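Local coordinates for N-acyl-D-glutamate deacylase (PDB 3GIP), which probably uses a zinc-containing active site to hydrolyse N-acyl-D-glutamate, releasing D-glutamate and a carboxylate, at residues D64-D70 / T89-C95; G96-A100 / A111-L115; H215-R220 / E232-I236; A223-E227 / Q255-R259. The contacts are given in a common frame with arbitrary orientation. Numbering follows the deposited sequence.

Contact 1 of 4, residues D64-D70 / T89-C95; sequences DVHGHDD and TVVVGNC. With ZN (zinc ion), chain F.
Run the two segments side by side in parallel, with Asp-64 beside Val-90 at a CA-CA distance of 4.6 Å. Asp-64 N donates to Thr-89 O (2.9 Å), Val-91 N to Asp-64 O (2.9 Å) and Gly-67 N to Val-91 O (2.9 Å). Val-65 and His-66 point CA-to-CB away, though the His-66 ring returns; His-66 N closes an Asx turn on Asp-64 OD1 (3.2 Å), and Asp-64 OD2 pairs with Lys-82 and Ser-364. Gly-67 sits against Val-90 CG2, where a CB would clash. Its carbonyl O takes Asn-94 ND2 (3.0 Å), while a water donates to both Asn-94 OD1 (2.7 Å) and Val-65 O (2.8 Å). His-66, Gly-67 and His-68 form the HxH signature following the first barrel strand of amidohydrolases. Here, though, zinc is held by Cys-95 SG (2.2 Å) with His-218 and His-248; His-66 NE2 lies 4.1 Å from ZN, too far to coordinate. Set His-66 chi1 to t, placing Asn-94 CB over its ring face (CH-pi, 3.8 Å to the centroid) and Cys-95 SG at its edge. His-68, chi1 m, bonds through ND1 to a second water (2.8 Å), which donates to Asp-70 OD2 (2.7 Å). Gly-93, at positive phi, gives that same OD2 a weak bond from N (3.1 Å). Asp-69 N finds no acceptor, although its carboxylate reaches Lys-82 and Trp-81.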
loop_
_atom_site.group_PDB
_atom_site.type_symbol
_atom_site.label_atom_id
_atom_site.label_comp_id
_atom_site.label_asym_id
_atom_site.label_seq_id
_atom_site.Cartn_x
_atom_site.Cartn_y
_atom_site.Cartn_z
ATOM N N ASP A 64 1.693 -5.473 -2.164
ATOM C CA ASP A 64 1.389 -4.047 -2.132
ATOM C C ASP A 64 1.322 -3.622 -0.675
ATOM O O ASP A 64 0.310 -3.829 -0.005
ATOM C CB ASP A 64 0.046 -3.792 -2.818
ATOM C CG ASP A 64 -0.269 -2.319 -2.957
ATOM O OD1 ASP A 64 0.540 -1.479 -2.504
ATOM O OD2 ASP A 64 -1.336 -2.001 -3.525
ATOM N N VAL A 65 2.403 -3.020 -0.194
ATOM C CA VAL A 65 2.480 -2.605 1.194
ATOM C C VAL A 65 1.690 -1.352 1.542
ATOM O O VAL A 65 1.575 -1.008 2.715
ATOM C CB VAL A 65 3.955 -2.414 1.632
ATOM C CG1 VAL A 65 4.738 -3.696 1.356
ATOM C CG2 VAL A 65 4.582 -1.227 0.898
ATOM N N HIS A 66 1.142 -0.665 0.541
ATOM C CA HIS A 66 0.370 0.535 0.838
ATOM C C HIS A 66 -0.987 0.569 0.161
ATOM O O HIS A 66 -1.202 1.302 -0.813
ATOM C CB HIS A 66 1.133 1.807 0.469
ATOM C CG HIS A 66 0.622 3.021 1.181
ATOM N ND1 HIS A 66 1.187 3.492 2.346
ATOM C CD2 HIS A 66 -0.458 3.802 0.944
ATOM C CE1 HIS A 66 0.474 4.510 2.800
ATOM N NE2 HIS A 66 -0.530 4.717 1.967
ATOM N N GLY A 67 -1.911 -0.222 0.687
ATOM C CA GLY A 67 -3.239 -0.246 0.120
ATOM C C GLY A 67 -4.246 0.445 1.018
ATOM O O GLY A 67 -4.002 0.642 2.209
ATOM N N HIS A 68 -5.363 0.849 0.422
ATOM C CA HIS A 68 -6.463 1.484 1.147
ATOM C C HIS A 68 -7.715 0.703 0.771
ATOM O O HIS A 68 -8.826 1.231 0.805
ATOM C CB HIS A 68 -6.640 2.944 0.721
ATOM C CG HIS A 68 -5.640 3.878 1.322
ATOM N ND1 HIS A 68 -5.510 4.059 2.683
ATOM C CD2 HIS A 68 -4.729 4.697 0.745
ATOM C CE1 HIS A 68 -4.563 4.951 2.917
ATOM N NE2 HIS A 68 -4.073 5.354 1.758
ATOM N N ASP A 69 -7.520 -0.561 0.414
ATOM C CA ASP A 69 -8.609 -1.430 -0.024
ATOM C C ASP A 69 -9.370 -2.101 1.120
ATOM O O ASP A 69 -10.101 -3.066 0.900
ATOM C CB ASP A 69 -8.034 -2.500 -0.952
ATOM C CG ASP A 69 -6.987 -1.939 -1.896
ATOM O OD1 ASP A 69 -7.357 -1.456 -2.988
ATOM O OD2 ASP A 69 -5.792 -1.964 -1.527
ATOM N N ASP A 70 -9.209 -1.565 2.324
ATOM C CA ASP A 70 -9.848 -2.100 3.526
ATOM C C ASP A 70 -11.260 -2.644 3.349
ATOM O O ASP A 70 -11.556 -3.773 3.752
ATOM C CB ASP A 70 -9.899 -1.026 4.613
ATOM C CG ASP A 70 -8.531 -0.546 5.022
ATOM O OD1 ASP A 70 -8.173 -0.730 6.207
ATOM O OD2 ASP A 70 -7.819 0.017 4.163
ATOM N N THR A 89 -0.829 -9.973 -2.500
ATOM C CA THR A 89 -1.026 -9.638 -1.090
ATOM C C THR A 89 -1.073 -8.124 -0.954
ATOM O O THR A 89 -0.325 -7.415 -1.626
ATOM C CB THR A 89 0.137 -10.154 -0.197
ATOM O OG1 THR A 89 0.162 -11.585 -0.212
ATOM C CG2 THR A 89 -0.033 -9.673 1.245
ATOM N N VAL A 90 -1.955 -7.626 -0.096
ATOM C CA VAL A 90 -2.035 -6.194 0.131
ATOM C C VAL A 90 -2.097 -5.906 1.618
ATOM O O VAL A 90 -2.726 -6.643 2.379
ATOM C CB VAL A 90 -3.274 -5.552 -0.541
ATOM C CG1 VAL A 90 -4.560 -6.129 0.039
ATOM C CG2 VAL A 90 -3.233 -4.038 -0.342
ATOM N N VAL A 91 -1.409 -4.849 2.030
ATOM C CA VAL A 91 -1.417 -4.423 3.419
ATOM C C VAL A 91 -2.353 -3.217 3.446
ATOM O O VAL A 91 -2.072 -2.186 2.828
ATOM C CB VAL A 91 -0.011 -4.002 3.897
ATOM C CG1 VAL A 91 -0.067 -3.564 5.358
ATOM C CG2 VAL A 91 0.964 -5.162 3.728
ATOM N N VAL A 92 -3.478 -3.356 4.141
ATOM C CA VAL A 92 -4.456 -2.275 4.229
ATOM C C VAL A 92 -4.400 -1.570 5.584
ATOM O O VAL A 92 -3.626 -1.962 6.462
ATOM C CB VAL A 92 -5.893 -2.808 4.005
ATOM C CG1 VAL A 92 -5.985 -3.518 2.658
ATOM C CG2 VAL A 92 -6.281 -3.764 5.132
ATOM N N GLY A 93 -5.215 -0.529 5.744
ATOM C CA GLY A 93 -5.258 0.209 6.997
ATOM C C GLY A 93 -4.156 1.236 7.150
ATOM O O GLY A 93 -3.671 1.484 8.254
ATOM N N ASN A 94 -3.780 1.857 6.038
ATOM C CA ASN A 94 -2.710 2.844 6.039
ATOM C C ASN A 94 -3.133 4.284 6.292
ATOM O O ASN A 94 -4.316 4.627 6.233
ATOM C CB ASN A 94 -1.967 2.771 4.704
ATOM C CG ASN A 94 -1.061 1.570 4.616
ATOM O OD1 ASN A 94 0.006 1.549 5.221
ATOM N ND2 ASN A 94 -1.486 0.555 3.872
ATOM N N CYS A 95 -2.136 5.115 6.583
ATOM C CA CYS A 95 -2.310 6.542 6.814
ATOM C C CYS A 95 -3.270 6.907 7.931
ATOM O O CYS A 95 -3.912 7.954 7.887
ATOM C CB CYS A 95 -2.753 7.216 5.517
ATOM S SG CYS A 95 -1.675 6.771 4.118
HETATM ZN ZN ZN F . -1.025 8.624 3.077
HETATM O O HOH W 1 2.375 0.172 5.078
HETATM O O HOH W 2 -6.354 2.293 4.632
#

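Contact 2 of 4, residues G96-A100 / A111-L115; sequences GVSAA and ALALL
This is an apolar contact within one long loop, the one leading from barrel strand 87-92 to helix 124-133, where a valine pushes into a short 3-10 turn that folds back over it. Gly-96 (phi 88°, psi -8°) takes a conformation in which a CB would jam against the preceding carbonyl. From there the chain extends through Val-97 and Ser-98. The opposing 111-114 segment is 3-10, with Leu-114 N bonded to Ala-111 O (2.9 Å) and Leu-115 N to Leu-112 O (3.0 Å). Val-97 and Leu-112 have their CA atoms 6.1 Å apart. Loops after the strands of a TIM barrel build the mouth of the active site, and this one does so here: the side chain of Leu-114 comes about 6 Å from the zinc and about 4 Å from a bound acetate. Val-97, chi1 m, points toward the turn; its CG1 meets Ala-111 CB at 4.0 Å and Leu-112 CD2 at 3.8 Å, and its CB lies 4.0 Å from Leu-115 CD1. All three leucines are mt. Leu-115 CD1 also rests 3.3 Å from Ser-98 O. No hydrogen bond crosses between the segments; Ser-98, facing away, donates from OG to Ala-100 O (2.6 Å) and accepts from Gly-145 N.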
loop_
_atom_site.group_PDB
_atom_site.type_symbol
_atom_site.label_atom_id
_atom_site.label_comp_id
_atom_site.label_asym_id
_atom_site.label_seq_id
_atom_site.Cartn_x
_atom_site.Cartn_y
_atom_site.Cartn_z
ATOM N N GLY A 96 -3.357 6.037 8.930
ATOM C CA GLY A 96 -4.227 6.305 10.063
ATOM C C GLY A 96 -5.669 5.859 9.943
ATOM O O GLY A 96 -6.402 5.911 10.927
ATOM N N VAL A 97 -6.087 5.414 8.761
ATOM C CA VAL A 97 -7.471 4.983 8.575
ATOM C C VAL A 97 -7.581 3.512 8.204
ATOM O O VAL A 97 -6.917 3.032 7.282
ATOM C CB VAL A 97 -8.189 5.847 7.515
ATOM C CG1 VAL A 97 -8.372 7.258 8.051
ATOM C CG2 VAL A 97 -7.391 5.864 6.213
ATOM N N SER A 98 -8.443 2.800 8.925
ATOM C CA SER A 98 -8.618 1.369 8.712
ATOM C C SER A 98 -10.073 0.920 8.802
ATOM O O SER A 98 -10.951 1.695 9.174
ATOM C CB SER A 98 -7.796 0.608 9.752
ATOM O OG SER A 98 -8.155 1.020 11.068
ATOM N N ALA A 99 -10.306 -0.347 8.469
ATOM C CA ALA A 99 -11.646 -0.925 8.508
ATOM C C ALA A 99 -12.203 -0.948 9.927
ATOM O O ALA A 99 -13.414 -0.870 10.122
ATOM C CB ALA A 99 -11.617 -2.340 7.945
ATOM N N ALA A 100 -11.316 -1.056 10.909
ATOM C CA ALA A 100 -11.717 -1.107 12.312
ATOM C C ALA A 100 -10.616 -0.529 13.197
ATOM O O ALA A 100 -9.462 -0.451 12.785
ATOM C CB ALA A 100 -12.005 -2.558 12.709
ATOM N N ALA A 111 -10.399 12.083 6.037
ATOM C CA ALA A 111 -9.519 11.028 5.542
ATOM C C ALA A 111 -10.194 9.660 5.463
ATOM O O ALA A 111 -9.726 8.776 4.748
ATOM C CB ALA A 111 -8.266 10.947 6.411
ATOM N N LEU A 112 -11.287 9.479 6.197
ATOM C CA LEU A 112 -11.998 8.205 6.160
ATOM C C LEU A 112 -12.538 7.953 4.754
ATOM O O LEU A 112 -12.855 6.821 4.394
ATOM C CB LEU A 112 -13.149 8.200 7.171
ATOM C CG LEU A 112 -12.761 8.067 8.647
ATOM C CD1 LEU A 112 -14.005 8.150 9.516
ATOM C CD2 LEU A 112 -12.048 6.742 8.870
ATOM N N ALA A 113 -12.636 9.016 3.963
ATOM C CA ALA A 113 -13.126 8.908 2.593
ATOM C C ALA A 113 -12.151 8.097 1.743
ATOM O O ALA A 113 -12.492 7.639 0.652
ATOM C CB ALA A 113 -13.317 10.298 1.996
ATOM N N LEU A 114 -10.933 7.927 2.241
ATOM C CA LEU A 114 -9.933 7.159 1.517
ATOM C C LEU A 114 -10.307 5.677 1.545
ATOM O O LEU A 114 -9.717 4.874 0.823
ATOM C CB LEU A 114 -8.548 7.344 2.154
ATOM C CG LEU A 114 -7.946 8.753 2.181
ATOM C CD1 LEU A 114 -6.625 8.726 2.939
ATOM C CD2 LEU A 114 -7.741 9.257 0.759
ATOM N N LEU A 115 -11.298 5.327 2.367
ATOM C CA LEU A 115 -11.738 3.937 2.514
ATOM C C LEU A 115 -13.019 3.553 1.773
ATOM O O LEU A 115 -13.089 2.491 1.157
ATOM C CB LEU A 115 -11.932 3.604 3.997
ATOM C CG LEU A 115 -10.748 3.775 4.950
ATOM C CD1 LEU A 115 -11.192 3.418 6.360
ATOM C CD2 LEU A 115 -9.593 2.890 4.514
#

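Contact 3 of 4, residues H215-R220 / E232-I236; sequences HTSHIR and EVLAI. With ZN (zinc ion), chain F.
Val-233, Glu-232 and His-215 carry most of this contact, in which helix 226-240 lies against strand 214-218, nearly antiparallel (169°), the short segments' axes 10.3 Å apart. Val-233, chi1 m, fills the interface: its CG1 reaches Ser-217 OG (3.5 Å), Ile-219 CG2 (4.0 Å) and His-215 CE1 (4.3 Å). Glu-232 extends (chi1 t, chi2 t) to a two-pronged salt bridge with Arg-220, NE to OE1 and NH2 to OE2, each 2.9 Å; Arg-220 NH1 also donates to Ala-194 O. A water bonded to Arg-220 N (3.0 Å) donates to Glu-232 OE1 (2.7 Å). His-215, chi1 t, shares a second water between its ND1 (2.8 Å) and Val-233 O (2.8 Å), while Thr-186 OG1 bonds its NE2 and Ser-217 OG. His-218 points away from the helix; its ND1 binds ZN at 2.0 Å. The pair forms the strand-helix half of a beta-alpha-beta crossover in the TIM barrel: strands 183-187 and 243-246 flank the strand, and Ile-236 and Leu-234 touch helices 198-210 and 260-272.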
loop_
_atom_site.group_PDB
_atom_site.type_symbol
_atom_site.label_atom_id
_atom_site.label_comp_id
_atom_site.label_asym_id
_atom_site.label_seq_id
_atom_site.Cartn_x
_atom_site.Cartn_y
_atom_site.Cartn_z
ATOM N N HIS A 215 4.923 0.362 12.970
ATOM C CA HIS A 215 4.338 1.689 13.015
ATOM C C HIS A 215 4.615 2.171 11.599
ATOM O O HIS A 215 5.778 2.387 11.248
ATOM C CB HIS A 215 5.045 2.665 13.954
ATOM C CG HIS A 215 4.598 4.086 13.759
ATOM N ND1 HIS A 215 5.392 5.172 14.060
ATOM C CD2 HIS A 215 3.440 4.593 13.273
ATOM C CE1 HIS A 215 4.745 6.286 13.764
ATOM N NE2 HIS A 215 3.557 5.962 13.284
ATOM N N THR A 216 3.579 2.288 10.778
ATOM C CA THR A 216 3.763 2.795 9.419
ATOM C C THR A 216 3.223 4.215 9.506
ATOM O O THR A 216 2.267 4.476 10.244
ATOM C CB THR A 216 2.982 1.976 8.372
ATOM O OG1 THR A 216 1.574 2.134 8.579
ATOM C CG2 THR A 216 3.351 0.502 8.473
ATOM N N SER A 217 3.814 5.145 8.765
ATOM C CA SER A 217 3.362 6.516 8.887
ATOM C C SER A 217 3.296 7.410 7.667
ATOM O O SER A 217 4.230 7.473 6.864
ATOM C CB SER A 217 4.216 7.230 9.946
ATOM O OG SER A 217 3.840 8.593 10.096
ATOM N N HIS A 218 2.157 8.082 7.535
ATOM C CA HIS A 218 1.983 9.090 6.509
ATOM C C HIS A 218 2.385 10.233 7.437
ATOM O O HIS A 218 1.616 10.636 8.319
ATOM C CB HIS A 218 0.515 9.205 6.083
ATOM C CG HIS A 218 0.237 10.381 5.199
ATOM N ND1 HIS A 218 -0.571 10.303 4.082
ATOM C CD2 HIS A 218 0.640 11.672 5.283
ATOM C CE1 HIS A 218 -0.651 11.497 3.518
ATOM N NE2 HIS A 218 0.073 12.344 4.228
ATOM N N ILE A 219 3.610 10.718 7.272
ATOM C CA ILE A 219 4.148 11.751 8.148
ATOM C C ILE A 219 3.412 13.092 8.197
ATOM O O ILE A 219 2.567 13.393 7.353
ATOM C CB ILE A 219 5.662 11.935 7.878
ATOM C CG1 ILE A 219 5.905 12.465 6.465
ATOM C CG2 ILE A 219 6.363 10.580 8.035
ATOM C CD1 ILE A 219 7.380 12.593 6.128
ATOM N N ARG A 220 3.748 13.889 9.208
ATOM C CA ARG A 220 3.082 15.166 9.453
ATOM C C ARG A 220 3.009 16.131 8.277
ATOM O O ARG A 220 1.971 16.751 8.040
ATOM C CB ARG A 220 3.719 15.855 10.663
ATOM C CG ARG A 220 2.912 17.029 11.202
ATOM C CD ARG A 220 3.466 17.491 12.545
ATOM N NE ARG A 220 3.363 16.447 13.563
ATOM C CZ ARG A 220 2.267 16.202 14.278
ATOM N NH1 ARG A 220 1.174 16.933 14.094
ATOM N NH2 ARG A 220 2.262 15.221 15.173
ATOM N N GLU A 232 10.572 13.263 13.203
ATOM C CA GLU A 232 9.564 13.004 14.228
ATOM C C GLU A 232 9.248 11.518 14.383
ATOM O O GLU A 232 9.188 11.006 15.503
ATOM C CB GLU A 232 8.274 13.776 13.916
ATOM C CG GLU A 232 7.096 13.396 14.812
ATOM C CD GLU A 232 5.868 14.254 14.578
ATOM O OE1 GLU A 232 5.694 14.757 13.449
ATOM O OE2 GLU A 232 5.062 14.416 15.522
ATOM N N VAL A 233 9.043 10.822 13.270
ATOM C CA VAL A 233 8.728 9.402 13.358
ATOM C C VAL A 233 9.964 8.550 13.640
ATOM O O VAL A 233 9.853 7.459 14.199
ATOM C CB VAL A 233 8.004 8.889 12.085
ATOM C CG1 VAL A 233 6.674 9.609 11.929
ATOM C CG2 VAL A 233 8.873 9.090 10.857
ATOM N N LEU A 234 11.142 9.038 13.263
ATOM C CA LEU A 234 12.360 8.282 13.541
ATOM C C LEU A 234 12.662 8.375 15.035
ATOM O O LEU A 234 13.151 7.421 15.637
ATOM C CB LEU A 234 13.545 8.822 12.733
ATOM C CG LEU A 234 13.522 8.517 11.233
ATOM C CD1 LEU A 234 14.792 9.059 10.593
ATOM C CD2 LEU A 234 13.416 7.014 11.004
ATOM N N ALA A 235 12.354 9.525 15.627
ATOM C CA ALA A 235 12.584 9.730 17.055
ATOM C C ALA A 235 11.737 8.741 17.844
ATOM O O ALA A 235 12.171 8.210 18.867
ATOM C CB ALA A 235 12.228 11.158 17.444
ATOM N N ILE A 236 10.523 8.498 17.368
ATOM C CA ILE A 236 9.626 7.553 18.020
ATOM C C ILE A 236 10.222 6.154 17.917
ATOM O O ILE A 236 10.186 5.380 18.870
ATOM C CB ILE A 236 8.233 7.564 17.353
ATOM C CG1 ILE A 236 7.559 8.915 17.596
ATOM C CG2 ILE A 236 7.379 6.425 17.892
ATOM C CD1 ILE A 236 6.282 9.111 16.817
HETATM ZN ZN ZN F . -1.025 8.624 3.077
HETATM O O HOH W 3 8.182 5.192 14.576
HETATM O O HOH W 4 5.820 13.190 11.195
#

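Contact 4 of 4, residues A223-E227 / Q255-R259; sequences ADGVE and QNWGR
Two loops that precede successive barrel helices, 226-240 and 260-272, meet here in the TIM barrel, each bent by a turn: type I over Ala-223 to Val-226, type II over Asn-256 to Arg-259. Ala-223 CA lies 6.1 Å from Asn-256 CA. Ala-223 opens the first turn, its O accepting from Val-226 N (3.1 Å). Asp-224 directs its CB away, yet OD1 accepts from Gln-255 NE2 (3.1 Å), and its carbonyl O takes a short bond from Arg-259 NH1 (2.6 Å). Gly-225 is the N-cap residue of helix 226-240; its N, like that of Ala-223, donates to Asn-221 OD1. Next, Val-226 points toward the other loop and sets CG1 over one face of the Arg-259 guanidinium, 3.9 Å from NE. One helical residue further, Glu-227 (chi1 m, chi2 t) forms a salt bridge at the edge of that group. Arg-259, chi1 m and chi2 t, thus spans the gap, its NE 2.9 Å from Glu-227 OE2.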
loop_
_atom_site.group_PDB
_atom_site.type_symbol
_atom_site.label_atom_id
_atom_site.label_comp_id
_atom_site.label_asym_id
_atom_site.label_seq_id
_atom_site.Cartn_x
_atom_site.Cartn_y
_atom_site.Cartn_z
ATOM N N ALA A 223 6.094 18.500 2.601
ATOM C CA ALA A 223 6.529 19.647 1.815
ATOM C C ALA A 223 7.610 20.404 2.587
ATOM O O ALA A 223 8.672 19.855 2.868
ATOM C CB ALA A 223 5.342 20.559 1.512
ATOM N N ASP A 224 7.336 21.653 2.954
ATOM C CA ASP A 224 8.316 22.458 3.678
ATOM C C ASP A 224 8.812 21.832 4.983
ATOM O O ASP A 224 9.945 22.062 5.398
ATOM C CB ASP A 224 7.745 23.847 3.975
ATOM C CG ASP A 224 7.551 24.682 2.725
ATOM O OD1 ASP A 224 7.830 24.185 1.611
ATOM O OD2 ASP A 224 7.116 25.844 2.859
ATOM N N GLY A 225 7.967 21.041 5.635
ATOM C CA GLY A 225 8.384 20.428 6.883
ATOM C C GLY A 225 8.697 18.949 6.786
ATOM O O GLY A 225 8.669 18.247 7.796
ATOM N N VAL A 226 9.023 18.472 5.586
ATOM C CA VAL A 226 9.304 17.055 5.389
ATOM C C VAL A 226 10.473 16.511 6.210
ATOM O O VAL A 226 10.396 15.398 6.728
ATOM C CB VAL A 226 9.522 16.727 3.884
ATOM C CG1 VAL A 226 10.813 17.347 3.381
ATOM C CG2 VAL A 226 9.514 15.215 3.676
ATOM N N GLU A 227 11.553 17.277 6.341
ATOM C CA GLU A 227 12.684 16.792 7.127
ATOM C C GLU A 227 12.310 16.645 8.598
ATOM O O GLU A 227 12.670 15.663 9.241
ATOM C CB GLU A 227 13.894 17.720 6.973
ATOM C CG GLU A 227 14.591 17.572 5.626
ATOM C CD GLU A 227 15.846 18.417 5.512
ATOM O OE1 GLU A 227 16.737 18.281 6.378
ATOM O OE2 GLU A 227 15.946 19.212 4.552
ATOM N N GLN A 255 10.425 23.976 -4.134
ATOM C CA GLN A 255 11.377 24.439 -3.132
ATOM C C GLN A 255 11.881 23.303 -2.248
ATOM O O GLN A 255 12.901 23.441 -1.575
ATOM C CB GLN A 255 10.756 25.532 -2.248
ATOM C CG GLN A 255 9.613 25.056 -1.364
ATOM C CD GLN A 255 8.256 25.223 -2.013
ATOM O OE1 GLN A 255 8.134 25.228 -3.238
ATOM N NE2 GLN A 255 7.219 25.350 -1.188
ATOM N N ASN A 256 11.176 22.178 -2.265
ATOM C CA ASN A 256 11.550 21.035 -1.443
ATOM C C ASN A 256 12.165 19.883 -2.227
ATOM O O ASN A 256 12.584 18.887 -1.644
ATOM C CB ASN A 256 10.327 20.541 -0.673
ATOM C CG ASN A 256 9.733 21.621 0.203
ATOM O OD1 ASN A 256 8.539 21.922 0.125
ATOM N ND2 ASN A 256 10.568 22.217 1.040
ATOM N N TRP A 257 12.222 20.010 -3.547
ATOM C CA TRP A 257 12.802 18.943 -4.345
ATOM C C TRP A 257 14.266 18.734 -3.982
ATOM O O TRP A 257 15.046 19.688 -3.914
ATOM C CB TRP A 257 12.671 19.262 -5.833
ATOM C CG TRP A 257 11.255 19.227 -6.324
ATOM C CD1 TRP A 257 10.141 18.853 -5.617
ATOM C CD2 TRP A 257 10.806 19.556 -7.639
ATOM N NE1 TRP A 257 9.025 18.929 -6.421
ATOM C CE2 TRP A 257 9.406 19.357 -7.666
ATOM C CE3 TRP A 257 11.452 19.997 -8.802
ATOM C CZ2 TRP A 257 8.640 19.588 -8.815
ATOM C CZ3 TRP A 257 10.689 20.225 -9.942
ATOM C CH2 TRP A 257 9.297 20.019 -9.939
ATOM N N GLY A 258 14.625 17.480 -3.723
ATOM C CA GLY A 258 15.995 17.154 -3.376
ATOM C C GLY A 258 16.226 16.917 -1.898
ATOM O O GLY A 258 17.272 16.394 -1.504
ATOM N N ARG A 259 15.254 17.290 -1.072
ATOM C CA ARG A 259 15.400 17.120 0.367
ATOM C C ARG A 259 15.408 15.668 0.828
ATOM O O ARG A 259 15.665 15.397 2.001
ATOM C CB ARG A 259 14.313 17.912 1.104
ATOM C CG ARG A 259 14.462 19.422 0.923
ATOM C CD ARG A 259 13.405 20.208 1.677
ATOM N NE ARG A 259 13.547 20.086 3.124
ATOM C CZ ARG A 259 12.746 20.687 3.998
ATOM N NH1 ARG A 259 11.752 21.449 3.565
ATOM N NH2 ARG A 259 12.933 20.523 5.301
#

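How the contacts relate
Starting from the N terminus, contact 1 closes the excursion through helices 72-75 and 80-83, setting the end of strand 57-64 beside strand 87-92. Contact 2 opens at the very next residue and folds the following loop on itself; Asp-70 touches it at both Ser-98 and Leu-115. Contact 3, further along the barrel sheet, meets contact 1 at the metal, where Cys-95 and His-218 are fellow ligands, and closes a strand-helix unit. Contacts 3 and 4 cross, since 223-227 falls between 215-220 and 232-236: contact 4 joins the start of helix 226-240 to the loop before helix 260-272, about 25 Å from contact 1, centre to centre.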